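DUF2235 domain-containing protein (Pseudomonas aeruginosa, PDB 4O5P) is the type VI secretion phospholipase effector Tle1, which probably hydrolyses membrane phospholipids with a catalytic domain of the alpha/beta-hydrolase clan. Local coordinates at residues 184-189 with 793-798; 486-491 with 580-585; 232-237 with 274-279. All coordinates share one frame; numbering follows the deposited sequence.

Contact 3 is the core pairing of the three: two parallel strands of the large mixed sheet, almost entirely buried, its centre about 12 Å from the centre of the chain. Contacts 1 and 2 are partly buried, their centres about 33 Å and 29 Å from that point. No two contacts touch or share an element. Contact 1 brings a hairpin early in the chain to a short helix near its modelled end, through one backbone hydrogen bond, a water and proline packing. Contact 2 sets the turn after one helix against the side of another, without a hydrogen bond, chiefly through apolar side chains. Contact 3 combines a backbone ladder with aromatic and aliphatic packing.

Contact 1: 184-189 with 793-798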
loop_
_atom_site.group_PDB
_atom_site.type_symbol
_atom_site.label_atom_id
_atom_site.label_comp_id
_atom_site.label_asym_id
_atom_site.label_seq_id
_atom_site.Cartn_x
_atom_site.Cartn_y
_atom_site.Cartn_z
ATOM N N VAL A 184 21.080 -3.379 11.743
ATOM C CA VAL A 184 21.475 -3.802 13.076
ATOM C C VAL A 184 22.835 -4.461 12.949
ATOM O O VAL A 184 23.012 -5.348 12.117
ATOM C CB VAL A 184 20.482 -4.812 13.660
ATOM C CG1 VAL A 184 20.857 -5.158 15.092
ATOM C CG2 VAL A 184 19.064 -4.253 13.596
ATOM N N SER A 185 23.803 -4.016 13.747
ATOM C CA SER A 185 25.128 -4.634 13.741
ATOM C C SER A 185 25.453 -5.249 15.105
ATOM O O SER A 185 25.096 -4.696 16.153
ATOM C CB SER A 185 26.214 -3.626 13.349
ATOM O OG SER A 185 26.659 -2.883 14.466
ATOM N N THR A 186 26.134 -6.393 15.072
ATOM C CA THR A 186 26.567 -7.099 16.277
ATOM C C THR A 186 27.386 -6.188 17.189
ATOM O O THR A 186 27.354 -6.313 18.408
ATOM C CB THR A 186 27.405 -8.337 15.897
ATOM O OG1 THR A 186 28.516 -7.935 15.081
ATOM C CG2 THR A 186 26.551 -9.326 15.106
ATOM N N LEU A 187 28.095 -5.244 16.585
ATOM C CA LEU A 187 28.977 -4.356 17.334
ATOM C C LEU A 187 28.290 -3.161 18.008
ATOM O O LEU A 187 28.621 -2.808 19.147
ATOM C CB LEU A 187 30.070 -3.837 16.406
ATOM C CG LEU A 187 31.289 -3.236 17.086
ATOM C CD1 LEU A 187 31.796 -4.179 18.168
ATOM C CD2 LEU A 187 32.374 -2.955 16.041
ATOM N N THR A 188 27.363 -2.525 17.296
ATOM C CA THR A 188 26.772 -1.271 17.767
ATOM C C THR A 188 25.246 -1.295 17.919
ATOM O O THR A 188 24.662 -0.330 18.415
ATOM C CB THR A 188 27.154 -0.080 16.841
ATOM O OG1 THR A 188 26.959 -0.450 15.469
ATOM C CG2 THR A 188 28.607 0.333 17.052
ATOM N N GLY A 189 24.598 -2.370 17.477
ATOM C CA GLY A 189 23.147 -2.467 17.571
ATOM C C GLY A 189 22.437 -1.707 16.463
ATOM O O GLY A 189 22.804 -1.823 15.290
ATOM N N PRO A 793 21.513 -3.921 24.931
ATOM C CA PRO A 793 22.884 -3.721 24.437
ATOM C C PRO A 793 23.144 -4.460 23.124
ATOM O O PRO A 793 22.445 -5.429 22.819
ATOM C CB PRO A 793 23.752 -4.340 25.539
ATOM C CG PRO A 793 22.879 -4.435 26.745
ATOM C CD PRO A 793 21.483 -4.633 26.222
ATOM N N PRO A 794 24.137 -4.004 22.346
ATOM C CA PRO A 794 24.539 -4.766 21.158
ATOM C C PRO A 794 25.069 -6.138 21.547
ATOM O O PRO A 794 25.461 -6.332 22.702
ATOM C CB PRO A 794 25.663 -3.917 20.542
ATOM C CG PRO A 794 26.007 -2.864 21.574
ATOM C CD PRO A 794 24.800 -2.690 22.430
ATOM N N LEU A 795 25.064 -7.076 20.606
ATOM C CA LEU A 795 25.463 -8.448 20.904
ATOM C C LEU A 795 26.885 -8.520 21.473
ATOM O O LEU A 795 27.161 -9.314 22.374
ATOM C CB LEU A 795 25.331 -9.322 19.656
ATOM C CG LEU A 795 25.655 -10.805 19.795
ATOM C CD1 LEU A 795 24.855 -11.424 20.916
ATOM C CD2 LEU A 795 25.358 -11.508 18.479
ATOM N N ALA A 796 27.773 -7.669 20.965
ATOM C CA ALA A 796 29.169 -7.700 21.391
ATOM C C ALA A 796 29.353 -7.237 22.827
ATOM O O ALA A 796 30.333 -7.595 23.461
ATOM C CB ALA A 796 30.036 -6.894 20.454
ATOM N N VAL A 797 28.422 -6.432 23.333
ATOM C CA VAL A 797 28.487 -5.968 24.722
ATOM C C VAL A 797 27.874 -7.003 25.661
ATOM O O VAL A 797 28.422 -7.310 26.719
ATOM C CB VAL A 797 27.780 -4.603 24.904
ATOM C CG1 VAL A 797 27.629 -4.248 26.391
ATOM C CG2 VAL A 797 28.535 -3.499 24.144
ATOM N N ALA A 798 26.732 -7.544 25.260
ATOM C CA ALA A 798 26.046 -8.552 26.053
ATOM C C ALA A 798 26.813 -9.881 26.101
ATOM O O ALA A 798 26.598 -10.682 27.006
ATOM C CB ALA A 798 24.629 -8.762 25.517
HETATM O O HOH W 1 24.017 -5.959 18.006
#
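T186 O accepts the backbone N-H of A796 at 2.9 Å, the one direct hydrogen bond between the hairpin loop 184-189 and the start of helix 795-798. It is bent, 152° at the hydrogen, and A796 N is tilted 22° from the carbonyl plane. A796 CB also lies close to this oxygen, 3.4 Å from T186 O. The same methyl also meets L187 CD1 at 4.0 Å; the L187 side chain sets off away from the helix, with CG anti to the backbone N (chi1 -163°). The P794 ring rests on the turn backbone rather than on a side chain: its CB is 3.5 Å from L187 O and 3.6 Å from G189 N, while CG adjoins L187 O and T188 C. T186 CG2 and L795 CD2 touch more loosely, at 4.2 Å.

The loop that presents T186 O is a small antiparallel hairpin with a classic beta bulge, in which T188 and G189 both face S185. S185 and G189 exchange backbone hydrogen bonds, and the hydroxyls S185 OG and T188 OG1 are hydrogen-bonded across the bulge. P794 occupies the N-cap position of the helix, and its carbonyl oxygen accepts from both V797 N and A798 N. A water takes the N-H of L795 at 3.0 Å from L795 N and donates to S185 O, bridging hairpin and helix start. Beyond this shell, L809 and Q812 of helix 803-814 touch both T186 and L795. M712, in a loop, also reaches both segments: its backbone bonds P793 and its side chain touches V184.

Contact 2: 486-491 with 580-585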
loop_
_atom_site.group_PDB
_atom_site.type_symbol
_atom_site.label_atom_id
_atom_site.label_comp_id
_atom_site.label_asym_id
_atom_site.label_seq_id
_atom_site.Cartn_x
_atom_site.Cartn_y
_atom_site.Cartn_z
ATOM N N ASP A 486 -22.504 -20.267 1.719
ATOM C CA ASP A 486 -23.027 -21.029 0.593
ATOM C C ASP A 486 -21.951 -21.446 -0.405
ATOM O O ASP A 486 -21.811 -22.630 -0.677
ATOM C CB ASP A 486 -24.179 -20.311 -0.110
ATOM C CG ASP A 486 -24.813 -21.167 -1.177
ATOM O OD1 ASP A 486 -24.355 -21.106 -2.346
ATOM O OD2 ASP A 486 -25.761 -21.919 -0.846
ATOM N N ARG A 487 -21.188 -20.497 -0.949
ATOM C CA ARG A 487 -20.251 -20.829 -2.024
ATOM C C ARG A 487 -19.008 -21.642 -1.599
ATOM O O ARG A 487 -18.425 -22.340 -2.420
ATOM C CB ARG A 487 -19.799 -19.562 -2.767
ATOM C CG ARG A 487 -20.641 -19.191 -3.994
ATOM C CD ARG A 487 -22.095 -18.791 -3.671
ATOM N NE ARG A 487 -22.723 -18.241 -4.881
ATOM C CZ ARG A 487 -23.820 -18.727 -5.458
ATOM N NH1 ARG A 487 -24.457 -19.778 -4.932
ATOM N NH2 ARG A 487 -24.274 -18.171 -6.568
ATOM N N TYR A 488 -18.593 -21.529 -0.339
ATOM C CA TYR A 488 -17.407 -22.251 0.133
ATOM C C TYR A 488 -17.815 -23.360 1.088
ATOM O O TYR A 488 -17.390 -24.497 0.926
ATOM C CB TYR A 488 -16.421 -21.332 0.865
ATOM C CG TYR A 488 -15.630 -20.364 0.007
ATOM C CD1 TYR A 488 -15.813 -20.298 -1.373
ATOM C CD2 TYR A 488 -14.686 -19.524 0.591
ATOM C CE1 TYR A 488 -15.089 -19.411 -2.145
ATOM C CE2 TYR A 488 -13.963 -18.638 -0.162
ATOM C CZ TYR A 488 -14.165 -18.585 -1.535
ATOM O OH TYR A 488 -13.437 -17.718 -2.298
ATOM N N ALA A 489 -18.620 -23.039 2.100
ATOM C CA ALA A 489 -18.995 -24.084 3.061
ATOM C C ALA A 489 -19.936 -25.076 2.394
ATOM O O ALA A 489 -19.983 -26.251 2.778
ATOM C CB ALA A 489 -19.633 -23.499 4.306
ATOM N N GLY A 490 -20.678 -24.603 1.395
ATOM C CA GLY A 490 -21.620 -25.456 0.683
ATOM C C GLY A 490 -20.983 -26.258 -0.437
ATOM O O GLY A 490 -21.690 -26.884 -1.242
ATOM N N GLY A 491 -19.652 -26.254 -0.480
ATOM C CA GLY A 491 -18.901 -26.977 -1.498
ATOM C C GLY A 491 -18.664 -26.173 -2.770
ATOM O O GLY A 491 -19.534 -26.087 -3.630
ATOM N N ALA A 580 -11.882 -24.872 1.542
ATOM C CA ALA A 580 -11.818 -25.935 2.546
ATOM C C ALA A 580 -11.477 -25.345 3.917
ATOM O O ALA A 580 -11.977 -25.824 4.963
ATOM C CB ALA A 580 -10.814 -27.010 2.146
ATOM N N GLU A 581 -10.620 -24.314 3.902
ATOM C CA GLU A 581 -10.269 -23.584 5.123
ATOM C C GLU A 581 -11.471 -22.905 5.764
ATOM O O GLU A 581 -11.781 -23.159 6.936
ATOM C CB GLU A 581 -9.165 -22.552 4.861
ATOM C CG GLU A 581 -7.818 -23.180 4.634
ATOM C CD GLU A 581 -6.729 -22.162 4.502
ATOM O OE1 GLU A 581 -7.027 -21.016 4.131
ATOM O OE2 GLU A 581 -5.567 -22.509 4.760
ATOM N N PHE A 582 -12.134 -22.036 5.001
ATOM C CA PHE A 582 -13.356 -21.400 5.467
ATOM C C PHE A 582 -14.342 -22.419 6.017
ATOM O O PHE A 582 -14.901 -22.226 7.096
ATOM C CB PHE A 582 -14.047 -20.606 4.361
ATOM C CG PHE A 582 -15.334 -19.988 4.809
ATOM C CD1 PHE A 582 -15.331 -18.788 5.497
ATOM C CD2 PHE A 582 -16.543 -20.623 4.586
ATOM C CE1 PHE A 582 -16.514 -18.232 5.932
ATOM C CE2 PHE A 582 -17.733 -20.065 5.022
ATOM C CZ PHE A 582 -17.719 -18.874 5.698
ATOM N N ALA A 583 -14.556 -23.504 5.274
ATOM C CA ALA A 583 -15.494 -24.542 5.715
ATOM C C ALA A 583 -15.118 -25.101 7.087
ATOM O O ALA A 583 -15.964 -25.177 7.988
ATOM C CB ALA A 583 -15.577 -25.657 4.676
ATOM N N HIS A 584 -13.851 -25.499 7.236
ATOM C CA HIS A 584 -13.354 -25.982 8.525
ATOM C C HIS A 584 -13.602 -24.977 9.659
ATOM O O HIS A 584 -14.175 -25.333 10.710
ATOM C CB HIS A 584 -11.859 -26.297 8.441
ATOM C CG HIS A 584 -11.286 -26.841 9.715
ATOM N ND1 HIS A 584 -10.473 -26.097 10.542
ATOM C CD2 HIS A 584 -11.429 -28.046 10.314
ATOM C CE1 HIS A 584 -10.125 -26.827 11.586
ATOM N NE2 HIS A 584 -10.698 -28.011 11.478
ATOM N N ASP A 585 -13.173 -23.732 9.448
ATOM C CA ASP A 585 -13.358 -22.687 10.456
ATOM C C ASP A 585 -14.832 -22.515 10.822
ATOM O O ASP A 585 -15.185 -22.337 11.992
ATOM C CB ASP A 585 -12.816 -21.337 9.955
ATOM C CG ASP A 585 -11.301 -21.300 9.867
ATOM O OD1 ASP A 585 -10.643 -22.252 10.343
ATOM O OD2 ASP A 585 -10.764 -20.310 9.319
#
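Y488 and A489, in the turn that follows helix 469-487, pack against F582 and A583 of helix 571-587: a turn at the C-terminal end of one helix is set on the side of another, in the C-terminal family region. No hydrogen bond crosses the contact; the meeting is apolar. Each CB of the aromatic pair lies against the other's ring: Y488 CB is 3.8 Å from F582 CD2, and F582 CB is 4.0 Å from Y488 CD2, at the edge of the tyrosine ring and near its plane. The two side chains cross at about a right angle. F582 CG is anti to its backbone N (chi1 178°), which carries the ring out to Y488 CB and A489 CB.

A489 extends the patch along the F582 rim. Its CB sits at the ring edge, near the ring plane, 4.0 Å from F582 CE2. The small side chains let the backbones come close: A489 CA is 4.4 Å from A583 CA and 4.1 Å from A583 CB. Behind this line, the turn is held by G491 N, which bonds Y488 O at 3.2 Å. On the last turn of the helix, R487 NH1 meets D486 OD1 at 2.9 Å in a salt bridge; D486 OD1 also pairs with K495, and R487 has a second carboxylate partner in D656.

The aromatic pair is held from outside as well. Y488 OH bonds D661, its ring meets W483 edge-to-face, and its side chain touches L575 and A579 of the facing helix. F582 meets the ring of F682. The arrangement is that of a post-helical turn docked on a neighbouring helix in a helical part of the C-terminal region, with alanines at the close approach and crossed aromatics beside them.

Contact 3: 232-237 with 274-279; sequences YIYGFS and IEFLGL
I233 and G278 lie at the heart of a parallel strand ladder, with hydrogen bonds I233 N to F276 O (2.9 Å), G278 N to I233 O (2.8 Å, 175° at the hydrogen) and G235 N to G278 O (2.9 Å). CA-H...O contacts accompany them, the shortest from Y234 CA to G278 O at 3.2 Å.

Aromatic groups pack on the face carrying Y232, Y234 and F276. Y234 and F276 cross at about a right angle, Y234 CE1 3.8 Å from F276 CE2, which lies at the tyrosine ring edge. At the corner the chain turns at E275, Y232 runs beside that residue, its CE2 3.4 Å from E275 CB; the Y232 hydroxyl bonds H66, while E275 bonds S273.

Aliphatic contact holds the other face: L277 CD1 reaches I233 CB at 3.8 Å.

Strand 232-236 leads into S237, whose backbone (phi 67°) and hydrogen bond to H379 are consistent with the nucleophile elbow and catalytic serine of an alpha/beta hydrolase. Strands 62-71 and 331-336 flank the pair; helix 238-254 covers I233 and L279, and helix 403-416 covers Y234 and F276.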
loop_
_atom_site.group_PDB
_atom_site.type_symbol
_atom_site.label_atom_id
_atom_site.label_comp_id
_atom_site.label_asym_id
_atom_site.label_seq_id
_atom_site.Cartn_x
_atom_site.Cartn_y
_atom_site.Cartn_z
ATOM N N TYR A 232 -0.602 16.886 -7.886
ATOM C CA TYR A 232 -1.702 15.932 -7.944
ATOM C C TYR A 232 -1.044 14.576 -7.731
ATOM O O TYR A 232 -0.152 14.183 -8.494
ATOM C CB TYR A 232 -2.419 16.034 -9.297
ATOM C CG TYR A 232 -2.652 17.484 -9.664
ATOM C CD1 TYR A 232 -1.654 18.226 -10.293
ATOM C CD2 TYR A 232 -3.835 18.128 -9.326
ATOM C CE1 TYR A 232 -1.837 19.555 -10.595
ATOM C CE2 TYR A 232 -4.023 19.471 -9.628
ATOM C CZ TYR A 232 -3.024 20.169 -10.265
ATOM O OH TYR A 232 -3.194 21.500 -10.572
ATOM N N ILE A 233 -1.449 13.887 -6.662
ATOM C CA ILE A 233 -0.719 12.711 -6.172
ATOM C C ILE A 233 -1.686 11.538 -6.031
ATOM O O ILE A 233 -2.716 11.679 -5.381
ATOM C CB ILE A 233 -0.108 12.975 -4.763
ATOM C CG1 ILE A 233 0.679 14.301 -4.712
ATOM C CG2 ILE A 233 0.762 11.804 -4.314
ATOM C CD1 ILE A 233 2.019 14.275 -5.397
ATOM N N TYR A 234 -1.366 10.391 -6.631
ATOM C CA TYR A 234 -2.233 9.217 -6.544
ATOM C C TYR A 234 -1.419 8.084 -5.917
ATOM O O TYR A 234 -0.253 7.906 -6.262
ATOM C CB TYR A 234 -2.738 8.790 -7.940
ATOM C CG TYR A 234 -3.347 9.913 -8.772
ATOM C CD1 TYR A 234 -4.497 10.571 -8.357
ATOM C CD2 TYR A 234 -2.770 10.299 -9.976
ATOM C CE1 TYR A 234 -5.051 11.595 -9.110
ATOM C CE2 TYR A 234 -3.317 11.316 -10.743
ATOM C CZ TYR A 234 -4.456 11.954 -10.306
ATOM O OH TYR A 234 -4.984 12.971 -11.061
ATOM N N GLY A 235 -2.018 7.320 -5.001
ATOM C CA GLY A 235 -1.304 6.199 -4.409
ATOM C C GLY A 235 -2.226 5.018 -4.150
ATOM O O GLY A 235 -3.411 5.212 -3.871
ATOM N N PHE A 236 -1.697 3.804 -4.242
ATOM C CA PHE A 236 -2.513 2.628 -3.858
ATOM C C PHE A 236 -1.690 1.736 -2.945
ATOM O O PHE A 236 -0.502 1.517 -3.206
ATOM C CB PHE A 236 -3.018 1.899 -5.128
ATOM C CG PHE A 236 -3.462 0.457 -4.934
ATOM C CD1 PHE A 236 -4.238 0.047 -3.839
ATOM C CD2 PHE A 236 -3.132 -0.486 -5.902
ATOM C CE1 PHE A 236 -4.634 -1.292 -3.715
ATOM C CE2 PHE A 236 -3.538 -1.818 -5.791
ATOM C CZ PHE A 236 -4.281 -2.222 -4.698
ATOM N N SER A 237 -2.299 1.250 -1.859
ATOM C CA SER A 237 -1.653 0.236 -0.998
ATOM C C SER A 237 -0.438 0.826 -0.296
ATOM O O SER A 237 -0.529 1.875 0.316
ATOM C CB SER A 237 -1.253 -0.999 -1.810
ATOM O OG SER A 237 -0.900 -2.101 -0.957
ATOM N N ILE A 274 -0.388 20.674 -2.474
ATOM C CA ILE A 274 -0.978 19.461 -3.024
ATOM C C ILE A 274 -2.455 19.759 -3.304
ATOM O O ILE A 274 -3.272 19.784 -2.395
ATOM C CB ILE A 274 -0.819 18.249 -2.071
ATOM C CG1 ILE A 274 0.659 17.843 -1.966
ATOM C CG2 ILE A 274 -1.663 17.066 -2.566
ATOM C CD1 ILE A 274 0.952 16.731 -0.935
ATOM N N GLU A 275 -2.779 20.027 -4.563
ATOM C CA GLU A 275 -4.151 20.318 -4.987
ATOM C C GLU A 275 -5.059 19.101 -4.802
ATOM O O GLU A 275 -6.270 19.253 -4.574
ATOM C CB GLU A 275 -4.158 20.710 -6.462
ATOM C CG GLU A 275 -3.440 22.014 -6.790
ATOM C CD GLU A 275 -4.043 23.187 -6.063
ATOM O OE1 GLU A 275 -5.213 23.521 -6.343
ATOM O OE2 GLU A 275 -3.356 23.759 -5.183
ATOM N N PHE A 276 -4.481 17.899 -4.908
ATOM C CA PHE A 276 -5.279 16.672 -4.789
ATOM C C PHE A 276 -4.440 15.457 -4.365
ATOM O O PHE A 276 -3.411 15.161 -4.962
ATOM C CB PHE A 276 -5.993 16.371 -6.115
ATOM C CG PHE A 276 -6.941 15.188 -6.048
ATOM C CD1 PHE A 276 -8.260 15.359 -5.625
ATOM C CD2 PHE A 276 -6.510 13.911 -6.396
ATOM C CE1 PHE A 276 -9.139 14.269 -5.556
ATOM C CE2 PHE A 276 -7.368 12.821 -6.328
ATOM C CZ PHE A 276 -8.683 12.998 -5.912
ATOM N N LEU A 277 -4.895 14.763 -3.327
ATOM C CA LEU A 277 -4.249 13.541 -2.877
ATOM C C LEU A 277 -5.289 12.413 -2.983
ATOM O O LEU A 277 -6.290 12.405 -2.253
ATOM C CB LEU A 277 -3.771 13.717 -1.431
ATOM C CG LEU A 277 -3.034 12.586 -0.717
ATOM C CD1 LEU A 277 -1.698 12.295 -1.419
ATOM C CD2 LEU A 277 -2.823 12.993 0.736
ATOM N N GLY A 278 -5.091 11.502 -3.931
ATOM C CA GLY A 278 -6.059 10.432 -4.151
ATOM C C GLY A 278 -5.491 9.085 -3.747
ATOM O O GLY A 278 -4.495 8.635 -4.312
ATOM N N LEU A 279 -6.147 8.428 -2.793
ATOM C CA LEU A 279 -5.620 7.209 -2.195
ATOM C C LEU A 279 -6.583 6.020 -2.290
ATOM O O LEU A 279 -7.787 6.141 -2.040
ATOM C CB LEU A 279 -5.284 7.451 -0.729
ATOM C CG LEU A 279 -4.511 8.715 -0.388
ATOM C CD1 LEU A 279 -4.544 8.903 1.122
ATOM C CD2 LEU A 279 -3.092 8.625 -0.924
#